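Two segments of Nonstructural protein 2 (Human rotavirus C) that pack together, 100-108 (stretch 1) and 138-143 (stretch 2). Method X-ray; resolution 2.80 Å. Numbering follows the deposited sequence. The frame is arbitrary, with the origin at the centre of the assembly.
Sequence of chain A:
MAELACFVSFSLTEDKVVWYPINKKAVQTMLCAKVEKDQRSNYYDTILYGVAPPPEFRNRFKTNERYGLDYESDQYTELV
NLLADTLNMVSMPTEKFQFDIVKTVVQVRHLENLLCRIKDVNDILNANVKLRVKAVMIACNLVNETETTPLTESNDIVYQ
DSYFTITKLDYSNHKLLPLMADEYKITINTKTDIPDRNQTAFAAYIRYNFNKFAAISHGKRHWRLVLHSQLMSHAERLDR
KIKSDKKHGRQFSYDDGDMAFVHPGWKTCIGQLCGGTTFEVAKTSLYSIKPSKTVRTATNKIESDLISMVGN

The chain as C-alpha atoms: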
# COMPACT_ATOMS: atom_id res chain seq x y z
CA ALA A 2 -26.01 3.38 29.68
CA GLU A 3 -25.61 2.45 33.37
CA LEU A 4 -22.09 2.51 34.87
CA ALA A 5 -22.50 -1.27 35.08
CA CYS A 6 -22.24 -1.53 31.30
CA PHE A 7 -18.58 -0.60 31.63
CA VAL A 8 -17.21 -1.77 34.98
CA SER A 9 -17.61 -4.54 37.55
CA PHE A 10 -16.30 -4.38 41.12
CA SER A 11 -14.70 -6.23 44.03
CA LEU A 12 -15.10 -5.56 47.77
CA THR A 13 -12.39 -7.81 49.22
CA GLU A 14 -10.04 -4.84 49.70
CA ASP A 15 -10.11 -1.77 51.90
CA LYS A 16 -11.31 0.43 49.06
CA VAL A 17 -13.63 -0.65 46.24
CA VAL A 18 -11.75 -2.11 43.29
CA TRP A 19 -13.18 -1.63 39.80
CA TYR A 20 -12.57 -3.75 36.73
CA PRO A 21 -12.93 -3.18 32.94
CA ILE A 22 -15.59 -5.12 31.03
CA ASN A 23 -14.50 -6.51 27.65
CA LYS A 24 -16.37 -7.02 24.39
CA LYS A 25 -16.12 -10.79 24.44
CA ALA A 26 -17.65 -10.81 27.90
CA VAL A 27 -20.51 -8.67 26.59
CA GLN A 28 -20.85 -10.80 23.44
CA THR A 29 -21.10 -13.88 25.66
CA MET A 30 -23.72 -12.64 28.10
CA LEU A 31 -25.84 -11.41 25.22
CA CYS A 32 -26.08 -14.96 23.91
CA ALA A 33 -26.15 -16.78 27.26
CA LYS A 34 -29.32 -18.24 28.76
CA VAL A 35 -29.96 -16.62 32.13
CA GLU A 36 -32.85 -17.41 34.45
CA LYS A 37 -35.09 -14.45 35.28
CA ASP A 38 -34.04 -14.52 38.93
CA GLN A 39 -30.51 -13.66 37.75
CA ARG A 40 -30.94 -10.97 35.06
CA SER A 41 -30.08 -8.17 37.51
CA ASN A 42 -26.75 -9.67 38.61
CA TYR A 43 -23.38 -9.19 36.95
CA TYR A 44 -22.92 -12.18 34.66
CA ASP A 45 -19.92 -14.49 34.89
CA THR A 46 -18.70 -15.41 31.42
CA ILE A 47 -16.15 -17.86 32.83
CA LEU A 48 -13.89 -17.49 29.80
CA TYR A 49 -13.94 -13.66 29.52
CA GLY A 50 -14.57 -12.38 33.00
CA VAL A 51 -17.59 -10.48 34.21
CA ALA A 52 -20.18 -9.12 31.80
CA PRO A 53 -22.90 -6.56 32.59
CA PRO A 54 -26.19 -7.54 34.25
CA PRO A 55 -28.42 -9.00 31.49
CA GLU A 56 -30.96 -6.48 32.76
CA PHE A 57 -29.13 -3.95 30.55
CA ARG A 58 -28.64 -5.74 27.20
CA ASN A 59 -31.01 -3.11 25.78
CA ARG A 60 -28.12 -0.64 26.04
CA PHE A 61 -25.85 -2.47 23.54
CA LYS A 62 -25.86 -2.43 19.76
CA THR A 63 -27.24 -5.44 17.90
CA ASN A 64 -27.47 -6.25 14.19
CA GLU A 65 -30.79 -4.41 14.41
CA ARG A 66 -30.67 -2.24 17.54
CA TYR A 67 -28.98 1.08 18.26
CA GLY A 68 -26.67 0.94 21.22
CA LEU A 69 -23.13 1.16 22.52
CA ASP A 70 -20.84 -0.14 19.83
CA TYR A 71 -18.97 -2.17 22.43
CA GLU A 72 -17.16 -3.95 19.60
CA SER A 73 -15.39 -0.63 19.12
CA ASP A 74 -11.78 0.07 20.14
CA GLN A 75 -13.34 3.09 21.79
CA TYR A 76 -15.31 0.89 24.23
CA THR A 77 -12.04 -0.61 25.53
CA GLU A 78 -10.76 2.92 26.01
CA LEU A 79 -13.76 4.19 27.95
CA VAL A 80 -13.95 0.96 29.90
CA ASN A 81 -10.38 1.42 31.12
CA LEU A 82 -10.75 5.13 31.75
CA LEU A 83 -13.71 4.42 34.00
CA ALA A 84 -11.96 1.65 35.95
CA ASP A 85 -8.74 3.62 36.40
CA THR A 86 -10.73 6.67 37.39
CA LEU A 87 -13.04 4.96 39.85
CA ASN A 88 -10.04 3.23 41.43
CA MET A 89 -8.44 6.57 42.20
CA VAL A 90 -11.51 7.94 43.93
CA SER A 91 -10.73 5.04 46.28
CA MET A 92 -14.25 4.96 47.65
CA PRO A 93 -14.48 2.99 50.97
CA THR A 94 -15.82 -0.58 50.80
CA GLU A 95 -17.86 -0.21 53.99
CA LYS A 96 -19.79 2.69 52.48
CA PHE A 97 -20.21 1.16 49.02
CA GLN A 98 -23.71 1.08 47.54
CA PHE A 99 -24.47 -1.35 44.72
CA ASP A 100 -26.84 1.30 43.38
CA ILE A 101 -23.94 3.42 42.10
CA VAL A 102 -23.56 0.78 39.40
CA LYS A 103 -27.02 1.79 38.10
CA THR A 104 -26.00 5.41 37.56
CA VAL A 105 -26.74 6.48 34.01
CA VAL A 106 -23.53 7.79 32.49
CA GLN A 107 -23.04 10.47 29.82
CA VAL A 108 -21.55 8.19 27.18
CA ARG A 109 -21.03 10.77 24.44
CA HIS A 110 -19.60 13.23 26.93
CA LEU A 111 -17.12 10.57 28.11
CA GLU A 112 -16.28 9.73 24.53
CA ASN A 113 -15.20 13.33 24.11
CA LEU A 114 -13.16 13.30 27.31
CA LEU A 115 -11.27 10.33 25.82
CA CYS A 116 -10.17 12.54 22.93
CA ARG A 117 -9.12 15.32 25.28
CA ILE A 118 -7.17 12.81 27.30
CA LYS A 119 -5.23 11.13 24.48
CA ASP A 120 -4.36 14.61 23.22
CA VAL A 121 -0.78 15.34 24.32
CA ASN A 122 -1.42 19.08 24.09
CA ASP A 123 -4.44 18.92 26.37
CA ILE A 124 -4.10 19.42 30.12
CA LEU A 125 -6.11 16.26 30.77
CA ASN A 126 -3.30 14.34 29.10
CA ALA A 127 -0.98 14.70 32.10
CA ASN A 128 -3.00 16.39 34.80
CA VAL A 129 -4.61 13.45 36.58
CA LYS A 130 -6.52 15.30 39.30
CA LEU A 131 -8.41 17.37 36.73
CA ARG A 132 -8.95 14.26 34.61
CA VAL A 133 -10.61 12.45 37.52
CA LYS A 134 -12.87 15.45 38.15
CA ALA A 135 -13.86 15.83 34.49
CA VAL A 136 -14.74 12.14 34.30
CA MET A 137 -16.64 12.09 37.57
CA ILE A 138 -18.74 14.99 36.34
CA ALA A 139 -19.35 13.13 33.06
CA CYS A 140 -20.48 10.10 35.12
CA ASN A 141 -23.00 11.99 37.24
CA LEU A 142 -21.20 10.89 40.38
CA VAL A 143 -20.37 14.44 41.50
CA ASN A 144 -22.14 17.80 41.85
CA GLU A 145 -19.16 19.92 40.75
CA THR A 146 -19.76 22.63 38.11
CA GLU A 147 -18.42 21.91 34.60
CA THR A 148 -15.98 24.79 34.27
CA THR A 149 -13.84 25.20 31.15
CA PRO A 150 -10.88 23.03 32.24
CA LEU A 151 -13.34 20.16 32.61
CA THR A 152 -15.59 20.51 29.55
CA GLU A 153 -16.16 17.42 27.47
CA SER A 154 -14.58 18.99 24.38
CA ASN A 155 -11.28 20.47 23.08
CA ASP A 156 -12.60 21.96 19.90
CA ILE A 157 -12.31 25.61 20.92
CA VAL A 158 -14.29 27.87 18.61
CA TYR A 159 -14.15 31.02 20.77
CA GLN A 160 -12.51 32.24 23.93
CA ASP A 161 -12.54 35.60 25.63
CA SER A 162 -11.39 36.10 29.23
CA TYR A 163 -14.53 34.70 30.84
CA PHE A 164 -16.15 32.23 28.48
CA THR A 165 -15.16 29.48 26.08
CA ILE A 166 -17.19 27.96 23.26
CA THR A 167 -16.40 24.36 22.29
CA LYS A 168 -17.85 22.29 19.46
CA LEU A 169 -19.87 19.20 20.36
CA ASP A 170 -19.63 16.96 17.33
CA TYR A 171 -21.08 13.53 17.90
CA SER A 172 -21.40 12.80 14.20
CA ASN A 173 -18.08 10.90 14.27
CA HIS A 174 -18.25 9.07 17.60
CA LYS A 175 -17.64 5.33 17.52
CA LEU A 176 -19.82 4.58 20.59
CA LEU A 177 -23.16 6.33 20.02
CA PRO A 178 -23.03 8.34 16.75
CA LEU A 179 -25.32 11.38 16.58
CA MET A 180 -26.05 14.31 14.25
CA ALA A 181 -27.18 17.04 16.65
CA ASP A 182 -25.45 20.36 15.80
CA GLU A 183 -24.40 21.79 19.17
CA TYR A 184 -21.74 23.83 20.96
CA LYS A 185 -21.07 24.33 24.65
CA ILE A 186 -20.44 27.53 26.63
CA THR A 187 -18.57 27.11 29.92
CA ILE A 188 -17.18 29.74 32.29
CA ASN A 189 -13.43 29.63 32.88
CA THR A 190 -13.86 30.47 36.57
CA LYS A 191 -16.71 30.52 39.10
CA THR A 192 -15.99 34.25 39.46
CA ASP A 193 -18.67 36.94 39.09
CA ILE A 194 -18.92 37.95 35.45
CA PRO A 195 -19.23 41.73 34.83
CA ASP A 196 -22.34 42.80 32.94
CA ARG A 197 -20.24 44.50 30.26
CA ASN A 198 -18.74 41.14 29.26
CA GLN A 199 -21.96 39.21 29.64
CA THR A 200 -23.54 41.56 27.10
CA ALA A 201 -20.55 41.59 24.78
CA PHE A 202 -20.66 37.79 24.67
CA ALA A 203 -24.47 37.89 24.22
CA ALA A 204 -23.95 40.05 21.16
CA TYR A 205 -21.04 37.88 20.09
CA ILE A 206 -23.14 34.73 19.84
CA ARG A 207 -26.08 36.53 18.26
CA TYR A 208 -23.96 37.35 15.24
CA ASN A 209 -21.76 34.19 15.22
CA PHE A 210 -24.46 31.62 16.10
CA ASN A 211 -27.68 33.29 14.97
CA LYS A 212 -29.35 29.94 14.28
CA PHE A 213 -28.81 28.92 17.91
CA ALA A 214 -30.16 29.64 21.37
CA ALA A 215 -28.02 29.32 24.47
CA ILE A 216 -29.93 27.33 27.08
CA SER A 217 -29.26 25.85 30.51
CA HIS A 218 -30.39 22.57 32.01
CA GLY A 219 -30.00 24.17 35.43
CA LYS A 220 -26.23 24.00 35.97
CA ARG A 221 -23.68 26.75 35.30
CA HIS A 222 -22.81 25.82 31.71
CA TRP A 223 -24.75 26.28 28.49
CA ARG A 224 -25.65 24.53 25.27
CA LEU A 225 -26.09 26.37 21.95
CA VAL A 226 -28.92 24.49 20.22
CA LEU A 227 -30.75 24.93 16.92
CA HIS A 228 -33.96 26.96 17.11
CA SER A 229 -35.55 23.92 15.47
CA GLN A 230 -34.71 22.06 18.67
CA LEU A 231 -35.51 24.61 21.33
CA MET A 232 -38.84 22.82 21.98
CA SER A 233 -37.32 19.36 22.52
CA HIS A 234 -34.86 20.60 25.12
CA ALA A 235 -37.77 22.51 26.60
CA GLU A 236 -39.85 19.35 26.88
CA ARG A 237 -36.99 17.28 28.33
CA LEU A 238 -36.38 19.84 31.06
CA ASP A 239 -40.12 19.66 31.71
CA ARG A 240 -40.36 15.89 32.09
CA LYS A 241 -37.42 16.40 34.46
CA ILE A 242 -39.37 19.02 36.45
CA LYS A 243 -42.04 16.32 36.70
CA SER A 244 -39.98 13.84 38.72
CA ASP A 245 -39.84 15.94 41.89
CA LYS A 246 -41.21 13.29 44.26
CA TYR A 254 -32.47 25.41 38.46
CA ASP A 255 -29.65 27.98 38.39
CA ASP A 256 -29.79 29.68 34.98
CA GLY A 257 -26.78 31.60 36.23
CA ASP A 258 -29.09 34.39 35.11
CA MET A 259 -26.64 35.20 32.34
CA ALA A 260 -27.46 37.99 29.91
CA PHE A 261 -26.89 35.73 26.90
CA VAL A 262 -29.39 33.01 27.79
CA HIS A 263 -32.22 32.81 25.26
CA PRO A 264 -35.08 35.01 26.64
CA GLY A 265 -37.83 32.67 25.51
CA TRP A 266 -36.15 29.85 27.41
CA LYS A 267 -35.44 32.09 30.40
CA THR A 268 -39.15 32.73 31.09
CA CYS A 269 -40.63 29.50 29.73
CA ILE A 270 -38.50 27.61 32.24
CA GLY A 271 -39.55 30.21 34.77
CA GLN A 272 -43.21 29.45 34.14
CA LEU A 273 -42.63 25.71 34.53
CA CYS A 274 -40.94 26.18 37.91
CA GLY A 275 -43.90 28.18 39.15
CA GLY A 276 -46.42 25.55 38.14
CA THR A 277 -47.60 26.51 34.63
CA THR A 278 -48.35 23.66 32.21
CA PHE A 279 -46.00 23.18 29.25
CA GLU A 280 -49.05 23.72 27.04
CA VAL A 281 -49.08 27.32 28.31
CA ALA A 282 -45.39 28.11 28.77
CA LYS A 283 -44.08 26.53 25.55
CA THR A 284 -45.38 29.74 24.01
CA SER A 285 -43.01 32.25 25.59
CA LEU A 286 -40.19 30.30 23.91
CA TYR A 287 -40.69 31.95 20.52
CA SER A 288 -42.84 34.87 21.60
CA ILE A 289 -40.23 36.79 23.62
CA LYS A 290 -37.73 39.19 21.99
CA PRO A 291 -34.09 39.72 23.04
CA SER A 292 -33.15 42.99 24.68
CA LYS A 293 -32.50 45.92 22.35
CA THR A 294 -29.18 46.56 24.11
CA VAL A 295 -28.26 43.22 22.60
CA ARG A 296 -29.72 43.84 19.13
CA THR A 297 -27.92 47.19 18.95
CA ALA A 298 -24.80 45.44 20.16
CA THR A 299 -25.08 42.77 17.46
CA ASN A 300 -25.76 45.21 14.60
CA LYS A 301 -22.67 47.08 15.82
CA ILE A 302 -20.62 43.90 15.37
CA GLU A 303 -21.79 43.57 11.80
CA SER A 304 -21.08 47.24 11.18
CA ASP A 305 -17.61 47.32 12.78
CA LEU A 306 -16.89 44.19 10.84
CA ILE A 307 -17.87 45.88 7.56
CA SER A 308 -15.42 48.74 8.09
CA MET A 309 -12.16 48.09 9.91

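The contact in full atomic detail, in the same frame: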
# COMPACT_ATOMS: atom_id res chain seq x y z
N ASP A 100 -26.08 0.40 44.24
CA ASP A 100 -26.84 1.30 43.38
C ASP A 100 -26.00 2.18 42.46
O ASP A 100 -26.43 2.53 41.36
CB ASP A 100 -27.76 2.18 44.21
CG ASP A 100 -29.14 1.59 44.39
OD1 ASP A 100 -29.85 1.43 43.37
OD2 ASP A 100 -29.52 1.28 45.54
N ILE A 101 -24.80 2.56 42.91
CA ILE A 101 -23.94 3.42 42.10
C ILE A 101 -23.80 2.85 40.69
O ILE A 101 -23.83 3.58 39.69
CB ILE A 101 -22.55 3.58 42.74
CG1 ILE A 101 -21.83 4.77 42.13
CG2 ILE A 101 -21.74 2.31 42.57
CD1 ILE A 101 -20.50 5.08 42.78
N VAL A 102 -23.68 1.53 40.63
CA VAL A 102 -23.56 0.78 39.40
C VAL A 102 -24.75 1.00 38.44
O VAL A 102 -24.68 0.66 37.25
CB VAL A 102 -23.42 -0.73 39.76
CG1 VAL A 102 -24.30 -1.60 38.90
CG2 VAL A 102 -21.97 -1.15 39.65
N LYS A 103 -25.84 1.57 38.94
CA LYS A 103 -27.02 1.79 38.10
C LYS A 103 -27.10 3.24 37.61
O LYS A 103 -28.06 3.63 36.92
CB LYS A 103 -28.29 1.39 38.86
CG LYS A 103 -28.19 -0.01 39.48
CD LYS A 103 -29.38 -0.40 40.36
CE LYS A 103 -30.60 -0.77 39.52
NZ LYS A 103 -31.74 -1.22 40.37
N THR A 104 -26.08 4.01 37.96
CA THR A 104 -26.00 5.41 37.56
C THR A 104 -25.91 5.53 36.05
O THR A 104 -25.03 4.95 35.43
CB THR A 104 -24.77 6.07 38.13
OG1 THR A 104 -24.77 5.95 39.56
CG2 THR A 104 -24.72 7.52 37.73
N VAL A 105 -26.80 6.30 35.44
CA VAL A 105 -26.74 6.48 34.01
C VAL A 105 -25.59 7.43 33.74
O VAL A 105 -25.49 8.49 34.34
CB VAL A 105 -28.05 7.06 33.46
CG1 VAL A 105 -27.84 7.56 32.04
CG2 VAL A 105 -29.11 5.97 33.46
N VAL A 106 -24.71 7.03 32.83
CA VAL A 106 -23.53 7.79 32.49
C VAL A 106 -23.72 8.56 31.18
O VAL A 106 -24.55 8.19 30.35
CB VAL A 106 -22.33 6.80 32.38
CG1 VAL A 106 -21.39 7.20 31.29
CG2 VAL A 106 -21.60 6.74 33.71
N GLN A 107 -22.97 9.65 31.02
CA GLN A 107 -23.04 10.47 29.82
C GLN A 107 -22.04 9.95 28.80
O GLN A 107 -20.97 10.52 28.60
CB GLN A 107 -22.74 11.92 30.15
CG GLN A 107 -23.65 12.54 31.19
CD GLN A 107 -23.61 14.08 31.18
OE1 GLN A 107 -23.95 14.71 32.18
NE2 GLN A 107 -23.21 14.67 30.05
N VAL A 108 -22.40 8.85 28.15
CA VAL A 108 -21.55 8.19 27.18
C VAL A 108 -20.88 9.03 26.10
O VAL A 108 -19.70 8.84 25.81
CB VAL A 108 -22.32 7.06 26.47
CG1 VAL A 108 -21.40 6.33 25.51
CG2 VAL A 108 -22.91 6.11 27.50
N ILE A 138 -17.62 14.16 36.78
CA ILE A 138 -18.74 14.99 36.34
C ILE A 138 -19.48 14.25 35.22
O ILE A 138 -20.69 14.03 35.30
CB ILE A 138 -18.26 16.38 35.83
CG1 ILE A 138 -17.86 17.27 37.01
CG2 ILE A 138 -19.36 17.07 35.05
CD1 ILE A 138 -17.32 18.62 36.59
N ALA A 139 -18.75 13.83 34.19
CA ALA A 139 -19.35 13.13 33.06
C ALA A 139 -20.15 11.89 33.47
O ALA A 139 -21.08 11.48 32.75
CB ALA A 139 -18.26 12.74 32.09
N CYS A 140 -19.81 11.30 34.62
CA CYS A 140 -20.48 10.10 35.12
C CYS A 140 -21.64 10.35 36.06
O CYS A 140 -22.28 9.40 36.51
CB CYS A 140 -19.48 9.20 35.84
SG CYS A 140 -18.44 8.29 34.72
N ASN A 141 -21.90 11.62 36.35
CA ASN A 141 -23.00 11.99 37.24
C ASN A 141 -22.79 11.45 38.64
O ASN A 141 -23.75 11.12 39.33
CB ASN A 141 -24.32 11.48 36.68
CG ASN A 141 -24.68 12.15 35.38
OD1 ASN A 141 -24.63 13.37 35.27
ND2 ASN A 141 -25.03 11.36 34.37
N LEU A 142 -21.53 11.37 39.05
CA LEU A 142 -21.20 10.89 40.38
C LEU A 142 -20.75 12.04 41.27
O LEU A 142 -20.39 11.83 42.43
CB LEU A 142 -20.09 9.84 40.30
CG LEU A 142 -20.42 8.51 39.62
CD1 LEU A 142 -19.23 7.56 39.77
CD2 LEU A 142 -21.67 7.90 40.25
N VAL A 143 -20.76 13.26 40.73
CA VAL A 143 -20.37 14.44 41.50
C VAL A 143 -21.18 15.68 41.11
O VAL A 143 -21.62 15.82 39.97
CB VAL A 143 -18.87 14.73 41.35
CG1 VAL A 143 -18.06 13.53 41.81
CG2 VAL A 143 -18.54 15.09 39.92

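Stretch 1 begins as the end of a 3-10 segment and continues as an extended loop that runs past the C-terminal end of the helix in stretch 2. The contact is modest, burying 380 Å² in total, and combines two hydrogen bonds with a few apolar contacts.

Asp100, Val102 and Lys103 take no part in it; the 3-10 turn instead presents Ile101. Its CA-to-CB bond points sideways, but the extended side chain, with both chi angles t, brings its end nearer to stretch 2, and CG1 of Ile101 lies 3.7 Å from CD2 of Leu142. Leu142 reaches in the same manner, its CB set sideways and its tip approaching, so two branched aliphatic chains cover each other at this end of the contact.

At Thr104, where the turn gives way to the loop, the CA-to-CB bond points toward stretch 2. The hydroxyl is engaged within its own stretch, OG1 of Thr104 donating to Ile101 O at 2.6 Å, while the backbone N of Thr104 donates to the same oxygen of Ile101 at 2.9 Å. The methyl CG2 of Thr104, in this m rotamer, packs 3.3 Å from Cys140 O and 4.1 Å from CB of Asn141, and OG1 of Thr104 also lies 3.7 Å from CD2 of Leu142.

Val105 contributes chiefly through its backbone. The carbonyl O of Val105 accepts a hydrogen bond from ND2 of Asn141 at 2.9 Å, with a nearly straight N-H...O angle of 163°. Asn141 follows the helix with positive phi (63°) in a Schellman motif, a conformation that asparagine tolerates better than most residues; its CA-to-CB bond points toward stretch 1, and ND2 reaches the loop carbonyl.

At Val106 the backbones come close, its CA lying 4.6 Å from CA of Cys140. The valine is buried, and CG2 of Val106 meets SG of Cys140 at 3.7 Å, an apolar contact suited to the small, weakly polar thiol. The CA-to-CB bond of Cys140 points away overall, yet its side chain still borders the valine.

Gln107 supplies the second hydrogen bond: its backbone N donates to Ala139 O at 3.1 Å (150°), tying the residue at the N-cap of the following helix to the final turn of the helix in stretch 2. CB of Gln107 also lies 3.1 Å from Ala139 O. The CB of Ala139 is set sideways; the close contact is made by its carbonyl. OE1 of Gln107 and OD1 of Asn141 are 3.4 Å apart, but both are acceptors and form no bond.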